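PDB 5H4R: beta-1,3-1,4-glucanase from Caldicellulosiruptor sp. F32, which probably hydrolyses mixed-linkage beta-1,3-1,4-glucans such as lichenan, as a family 5 glycoside hydrolase, and is seen here with a bound cello-oligosaccharide. Local coordinates for residues E341-Y346 with C357-N362; F43-K48 with A349-G354. The protein carries 1 engineered substitution. All blocks are in the same frame, centred on the assembly; numbering follows the deposited sequence.

Interaction 1 of 2, residues E341-Y346 with C357-N362; sequences EFAAYY and CCWWDN. With BGC (beta-D-glucopyranose), chain B; BGC (beta-D-glucopyranose), chain C.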
loop_
_atom_site.group_PDB
_atom_site.type_symbol
_atom_site.label_atom_id
_atom_site.label_comp_id
_atom_site.label_asym_id
_atom_site.label_seq_id
_atom_site.Cartn_x
_atom_site.Cartn_y
_atom_site.Cartn_z
ATOM N N GLU A 341 7.293 4.886 -19.799
ATOM C CA GLU A 341 7.596 3.511 -20.180
ATOM C C GLU A 341 7.596 2.588 -18.968
ATOM O O GLU A 341 7.047 1.475 -19.024
ATOM C CB GLU A 341 8.934 3.446 -20.908
ATOM C CG GLU A 341 8.899 4.084 -22.287
ATOM C CD GLU A 341 10.243 4.058 -23.026
ATOM O OE1 GLU A 341 11.019 3.078 -22.883
ATOM O OE2 GLU A 341 10.537 5.045 -23.750
ATOM N N PHE A 342 8.218 3.032 -17.866
ATOM C CA PHE A 342 8.200 2.295 -16.606
ATOM C C PHE A 342 6.779 1.955 -16.178
ATOM O O PHE A 342 6.491 0.815 -15.786
ATOM C CB PHE A 342 8.888 3.133 -15.521
ATOM C CG PHE A 342 8.659 2.653 -14.116
ATOM C CD1 PHE A 342 9.446 1.673 -13.551
ATOM C CD2 PHE A 342 7.658 3.233 -13.335
ATOM C CE1 PHE A 342 9.222 1.251 -12.237
ATOM C CE2 PHE A 342 7.434 2.825 -12.033
ATOM C CZ PHE A 342 8.216 1.839 -11.477
ATOM N N ALA A 343 5.893 2.953 -16.184
ATOM C CA ALA A 343 4.571 2.745 -15.609
ATOM C C ALA A 343 3.759 1.770 -16.439
ATOM O O ALA A 343 3.075 0.889 -15.885
ATOM C CB ALA A 343 3.826 4.077 -15.483
ATOM N N ALA A 344 3.835 1.889 -17.760
ATOM C CA ALA A 344 3.149 0.944 -18.620
ATOM C C ALA A 344 3.691 -0.461 -18.403
ATOM O O ALA A 344 2.925 -1.426 -18.305
ATOM C CB ALA A 344 3.310 1.356 -20.083
ATOM N N TYR A 345 5.015 -0.601 -18.377
ATOM C CA TYR A 345 5.609 -1.925 -18.256
ATOM C C TYR A 345 5.259 -2.558 -16.920
ATOM O O TYR A 345 4.873 -3.733 -16.859
ATOM C CB TYR A 345 7.129 -1.850 -18.430
ATOM C CG TYR A 345 7.759 -3.219 -18.426
ATOM C CD1 TYR A 345 7.881 -3.937 -19.608
ATOM C CD2 TYR A 345 8.222 -3.790 -17.257
ATOM C CE1 TYR A 345 8.447 -5.204 -19.621
ATOM C CE2 TYR A 345 8.806 -5.072 -17.262
ATOM C CZ TYR A 345 8.904 -5.763 -18.438
ATOM O OH TYR A 345 9.471 -7.014 -18.462
ATOM N N TYR A 346 5.400 -1.792 -15.830
ATOM C CA TYR A 346 5.164 -2.316 -14.495
ATOM C C TYR A 346 3.730 -2.823 -14.368
ATOM O O TYR A 346 3.498 -3.946 -13.906
ATOM C CB TYR A 346 5.468 -1.228 -13.480
ATOM C CG TYR A 346 5.565 -1.667 -12.049
ATOM C CD1 TYR A 346 4.426 -2.026 -11.329
ATOM C CD2 TYR A 346 6.773 -1.647 -11.382
ATOM C CE1 TYR A 346 4.514 -2.392 -9.990
ATOM C CE2 TYR A 346 6.868 -2.027 -10.042
ATOM C CZ TYR A 346 5.732 -2.394 -9.368
ATOM O OH TYR A 346 5.812 -2.737 -8.042
ATOM N N CYS A 357 -1.892 -3.233 -9.005
ATOM C CA CYS A 357 -0.945 -2.278 -8.443
ATOM C C CYS A 357 -1.622 -0.964 -8.054
ATOM O O CYS A 357 -2.579 -0.540 -8.701
ATOM C CB CYS A 357 0.137 -1.936 -9.476
ATOM S SG CYS A 357 0.924 -3.314 -10.307
ATOM N N CYS A 358 -1.022 -0.246 -7.088
ATOM C CA CYS A 358 -1.483 1.080 -6.674
ATOM C C CYS A 358 -0.323 2.077 -6.668
ATOM O O CYS A 358 0.652 1.890 -5.931
ATOM C CB CYS A 358 -2.106 1.051 -5.279
ATOM S SG CYS A 358 -3.370 -0.240 -5.040
ATOM N N TRP A 359 -0.448 3.144 -7.461
ATOM C CA TRP A 359 0.570 4.191 -7.503
ATOM C C TRP A 359 0.538 5.060 -6.248
ATOM O O TRP A 359 -0.530 5.435 -5.739
ATOM C CB TRP A 359 0.348 5.067 -8.739
ATOM C CG TRP A 359 1.395 6.155 -8.935
ATOM C CD1 TRP A 359 1.478 7.354 -8.264
ATOM C CD2 TRP A 359 2.485 6.137 -9.858
ATOM N NE1 TRP A 359 2.566 8.072 -8.706
ATOM C CE2 TRP A 359 3.208 7.344 -9.678
ATOM C CE3 TRP A 359 2.939 5.209 -10.810
ATOM C CZ2 TRP A 359 4.338 7.661 -10.434
ATOM C CZ3 TRP A 359 4.074 5.527 -11.571
ATOM C CH2 TRP A 359 4.757 6.744 -11.375
ATOM N N TRP A 360 1.726 5.406 -5.759
ATOM C CA TRP A 360 1.895 6.273 -4.589
ATOM C C TRP A 360 1.840 7.730 -5.049
ATOM O O TRP A 360 2.811 8.246 -5.596
ATOM C CB TRP A 360 3.231 5.970 -3.913
ATOM C CG TRP A 360 3.479 6.792 -2.714
ATOM C CD1 TRP A 360 4.385 7.792 -2.579
ATOM C CD2 TRP A 360 2.791 6.705 -1.473
ATOM N NE1 TRP A 360 4.311 8.341 -1.322
ATOM C CE2 TRP A 360 3.336 7.689 -0.620
ATOM C CE3 TRP A 360 1.770 5.886 -0.986
ATOM C CZ2 TRP A 360 2.903 7.862 0.677
ATOM C CZ3 TRP A 360 1.353 6.058 0.305
ATOM C CH2 TRP A 360 1.911 7.040 1.129
ATOM N N ASP A 361 0.710 8.414 -4.831
ATOM C CA ASP A 361 0.562 9.810 -5.248
ATOM C C ASP A 361 0.540 10.675 -3.993
ATOM O O ASP A 361 -0.499 10.817 -3.336
ATOM C CB ASP A 361 -0.696 10.030 -6.088
ATOM C CG ASP A 361 -0.721 11.409 -6.737
ATOM O OD1 ASP A 361 -0.075 12.333 -6.184
ATOM O OD2 ASP A 361 -1.426 11.577 -7.760
ATOM N N ASN A 362 1.685 11.286 -3.689
ATOM C CA ASN A 362 1.843 12.090 -2.487
ATOM C C ASN A 362 1.697 13.598 -2.744
ATOM O O ASN A 362 2.034 14.397 -1.870
ATOM C CB ASN A 362 3.187 11.790 -1.816
ATOM C CG ASN A 362 4.379 12.213 -2.666
ATOM O OD1 ASN A 362 4.223 12.556 -3.829
ATOM N ND2 ASN A 362 5.563 12.178 -2.088
HETATM C C2 BGC B . 5.864 4.232 2.521
HETATM C C3 BGC B . 5.308 5.580 2.100
HETATM C C4 BGC B . 6.450 6.359 1.472
HETATM C C5 BGC B . 6.698 5.682 0.125
HETATM C C6 BGC B . 7.841 6.344 -0.653
HETATM C C1 BGC B . 6.942 3.678 1.571
HETATM O O2 BGC B . 4.782 3.296 2.708
HETATM O O3 BGC B . 4.820 6.222 3.273
HETATM O O4 BGC B . 6.018 7.700 1.269
HETATM O O5 BGC B . 6.978 4.290 0.281
HETATM O O6 BGC B . 9.040 6.487 0.117
HETATM C C2 BGC C . 6.577 9.991 1.002
HETATM C C3 BGC C . 7.518 11.082 1.492
HETATM C C4 BGC C . 7.435 11.172 3.014
HETATM C C5 BGC C . 7.682 9.796 3.639
HETATM C C6 BGC C . 7.491 9.801 5.147
HETATM C C1 BGC C . 6.935 8.687 1.694
HETATM O O2 BGC C . 6.710 9.864 -0.419
HETATM O O3 BGC C . 7.094 12.309 0.878
HETATM O O4 BGC C . 8.507 12.029 3.442
HETATM O O5 BGC C . 6.779 8.862 3.103
HETATM O O6 BGC C . 7.981 8.553 5.690
#
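In the last beta-alpha-beta unit of the barrel, helix 336-352 lies against strand 356-361 through Phe342, Ala343 and Tyr346 on one side and Cys357 and Trp359 on the other. The two short segments run nearly antiparallel, at 155°, with their axes 11.1 Å apart. Tyr346 presents its ring edge to Cys357, whose SG lies close to the ring plane and 3.7 Å from CE1, a sulfur-aromatic contact made at the rim. The phenol OH is hydrogen-bonded to the backbone oxygen of Ala273. The chi1 of Trp359, -177°, swings the indole away from its own backbone N and out to the helix, where CZ3 sits 4.2 Å from Ala343 CB and 4.3 Å from Phe342 CE2, in the latter case at the edge of the phenyl ring. Trp359 NE1 is hydrogen-bonded to the backbone oxygen of Phe372. The next residue, Trp360, serves the glycan: C3 of the chain B glucose lies over one indole face, while NE1 donates to O2 of the chain C glucose (3.0 Å, 151°). Asn362 ND2 adds a weak bond to that O2. Apolar helix-strand packing behind a sugar-binding strand end is characteristic of the TIM barrel of family 5 glycosidases.

Interaction 2 of 2, residues F43-K48 with A349-G354; sequences FVKDMK and AARARG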
loop_
_atom_site.group_PDB
_atom_site.type_symbol
_atom_site.label_atom_id
_atom_site.label_comp_id
_atom_site.label_asym_id
_atom_site.label_seq_id
_atom_site.Cartn_x
_atom_site.Cartn_y
_atom_site.Cartn_z
ATOM N N PHE A 43 -11.639 -10.820 -7.887
ATOM C CA PHE A 43 -11.694 -9.622 -7.049
ATOM C C PHE A 43 -10.501 -8.711 -7.308
ATOM O O PHE A 43 -10.662 -7.513 -7.593
ATOM C CB PHE A 43 -11.745 -10.074 -5.578
ATOM C CG PHE A 43 -11.894 -8.955 -4.543
ATOM C CD1 PHE A 43 -13.153 -8.529 -4.110
ATOM C CD2 PHE A 43 -10.774 -8.386 -3.965
ATOM C CE1 PHE A 43 -13.270 -7.542 -3.136
ATOM C CE2 PHE A 43 -10.892 -7.389 -3.004
ATOM C CZ PHE A 43 -12.140 -6.978 -2.590
ATOM N N VAL A 44 -9.284 -9.265 -7.240
ATOM C CA VAL A 44 -8.085 -8.470 -7.488
ATOM C C VAL A 44 -8.097 -7.890 -8.896
ATOM O O VAL A 44 -7.706 -6.739 -9.107
ATOM C CB VAL A 44 -6.824 -9.311 -7.243
ATOM C CG1 VAL A 44 -5.582 -8.533 -7.694
ATOM C CG2 VAL A 44 -6.732 -9.639 -5.755
ATOM N N LYS A 45 -8.515 -8.677 -9.887
ATOM C CA LYS A 45 -8.616 -8.137 -11.242
ATOM C C LYS A 45 -9.586 -6.959 -11.301
ATOM O O LYS A 45 -9.297 -5.940 -11.939
ATOM C CB LYS A 45 -9.037 -9.225 -12.224
ATOM C CG LYS A 45 -9.059 -8.761 -13.678
ATOM C CD LYS A 45 -9.309 -9.948 -14.608
ATOM C CE LYS A 45 -9.423 -9.506 -16.064
ATOM N NZ LYS A 45 -8.108 -9.124 -16.659
ATOM N N ASP A 46 -10.712 -7.059 -10.602
ATOM C CA ASP A 46 -11.722 -6.003 -10.650
ATOM C C ASP A 46 -11.237 -4.734 -9.960
ATOM O O ASP A 46 -11.691 -3.635 -10.299
ATOM C CB ASP A 46 -13.031 -6.482 -10.009
ATOM C CG ASP A 46 -14.212 -5.631 -10.402
ATOM O OD1 ASP A 46 -14.419 -5.444 -11.625
ATOM O OD2 ASP A 46 -14.938 -5.154 -9.496
ATOM N N MET A 47 -10.344 -4.862 -8.981
ATOM C CA MET A 47 -9.705 -3.679 -8.398
ATOM C C MET A 47 -9.002 -2.842 -9.450
ATOM O O MET A 47 -8.918 -1.621 -9.296
ATOM C CB MET A 47 -8.717 -4.092 -7.325
ATOM C CG MET A 47 -9.371 -4.702 -6.078
ATOM S SD MET A 47 -8.158 -5.419 -4.934
ATOM C CE MET A 47 -7.302 -3.921 -4.398
ATOM N N LYS A 48 -8.445 -3.487 -10.479
ATOM C CA LYS A 48 -7.980 -2.870 -11.722
ATOM C C LYS A 48 -6.658 -2.143 -11.549
ATOM O O LYS A 48 -5.625 -2.587 -12.051
ATOM C CB LYS A 48 -9.019 -1.906 -12.292
ATOM C CG LYS A 48 -8.601 -1.351 -13.677
ATOM C CD LYS A 48 -9.514 -0.285 -14.180
ATOM C CE LYS A 48 -8.932 0.438 -15.398
ATOM N NZ LYS A 48 -9.816 1.585 -15.803
ATOM N N ALA A 349 3.277 -5.993 -16.654
ATOM C CA ALA A 349 3.965 -7.124 -16.044
ATOM C C ALA A 349 3.147 -7.692 -14.889
ATOM O O ALA A 349 3.036 -8.912 -14.725
ATOM C CB ALA A 349 5.350 -6.711 -15.567
ATOM N N ALA A 350 2.591 -6.823 -14.060
ATOM C CA ALA A 350 1.772 -7.279 -12.945
ATOM C C ALA A 350 0.490 -7.943 -13.439
ATOM O O ALA A 350 0.120 -9.042 -12.989
ATOM C CB ALA A 350 1.453 -6.085 -12.047
ATOM N N ARG A 351 -0.206 -7.295 -14.363
ATOM C CA ARG A 351 -1.487 -7.826 -14.807
ATOM C C ARG A 351 -1.313 -9.165 -15.489
ATOM O O ARG A 351 -2.161 -10.051 -15.356
ATOM C CB ARG A 351 -2.196 -6.853 -15.760
ATOM C CG ARG A 351 -3.487 -7.416 -16.389
ATOM C CD ARG A 351 -4.555 -7.810 -15.332
ATOM N NE ARG A 351 -4.891 -6.616 -14.578
ATOM C CZ ARG A 351 -4.970 -6.519 -13.259
ATOM N NH1 ARG A 351 -4.831 -7.585 -12.464
ATOM N NH2 ARG A 351 -5.239 -5.330 -12.737
ATOM N N ALA A 352 -0.227 -9.329 -16.246
ATOM C CA ALA A 352 0.043 -10.603 -16.897
ATOM C C ALA A 352 0.206 -11.733 -15.881
ATOM O O ALA A 352 0.025 -12.903 -16.227
ATOM C CB ALA A 352 1.314 -10.500 -17.749
ATOM N N ARG A 353 0.567 -11.398 -14.649
ATOM C CA ARG A 353 0.748 -12.352 -13.568
ATOM C C ARG A 353 -0.395 -12.308 -12.561
ATOM O O ARG A 353 -0.280 -12.883 -11.481
ATOM C CB ARG A 353 2.082 -12.085 -12.881
ATOM C CG ARG A 353 3.275 -12.414 -13.791
ATOM C CD ARG A 353 4.500 -11.748 -13.257
ATOM N NE ARG A 353 5.729 -12.020 -14.008
ATOM C CZ ARG A 353 6.156 -11.307 -15.048
ATOM N NH1 ARG A 353 5.453 -10.285 -15.516
ATOM N NH2 ARG A 353 7.298 -11.616 -15.642
ATOM N N GLY A 354 -1.485 -11.636 -12.894
ATOM C CA GLY A 354 -2.685 -11.630 -12.084
ATOM C C GLY A 354 -2.679 -10.654 -10.940
ATOM O O GLY A 354 -3.533 -10.768 -10.040
#
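Arg351 leaves its helix with CG anti to the backbone N (chi1 174°), then folds at chi2 and chi3, both 60°, and this bent chain carries its guanidinium to the C-terminal end of helix 39-47. There NH2 comes 2.9 Å from Lys48 O, which lies at the edge of the guanidinium and near its plane, while Lys45 O lies over one face. The same NH2 is hydrogen-bonded to Thr356 OG1, a hydroxyl that also bonds to Val44 O, and NE is hydrogen-bonded to Ala395 O, so two of the guanidinium nitrogens have partners. Lys45 crosses the arginine chain at about a right angle, its NZ 4.0 Å from Arg351 CD and 4.6 Å from Arg351 NE. Lys45 NZ is hydrogen-bonded to Arg396 O, at the chain's C-terminal carboxylate, whose negative charge probably offsets the nearby positive ones. Beside them, Val44 CG1 rests 3.8 Å from Gly354 O. A leucine in place of Arg351 would probably leave Ala395 O without this donor and Thr356 OG1 without its guanidinium partner, weakening the tie between the two helix ends and the C-terminal residues. Gly354, with positive phi, is the C-prime residue that closes helix 336-352: its N bonds to Arg351 O and Ile355 N to Ala350 O, the pairing of a Schellman motif, here just ahead of the eighth barrel strand.

Overall arrangement
Helix 336-352 serves both contacts: interaction 1 uses its middle, interaction 2 its C-terminal end, and their centres lie about 13 Å apart. Ala350 of the second packs on Cys357 of the first. Interaction 1 is buried and, between helix and strand, entirely apolar or sulfur-aromatic; its polar atoms find partners outside the pair, and sugar binding falls to Trp360 and Asn362. Interaction 2 mixes buried residues with the exposed Lys45 and brings a guanidinium up to backbone oxygens where two helices terminate, its clear hydrogen bonds going to Thr356 and Ala395. One contact links neighbours within a beta-alpha-beta unit; the other sets the helices preceding the first and last barrel strands side by side, where the barrel closes.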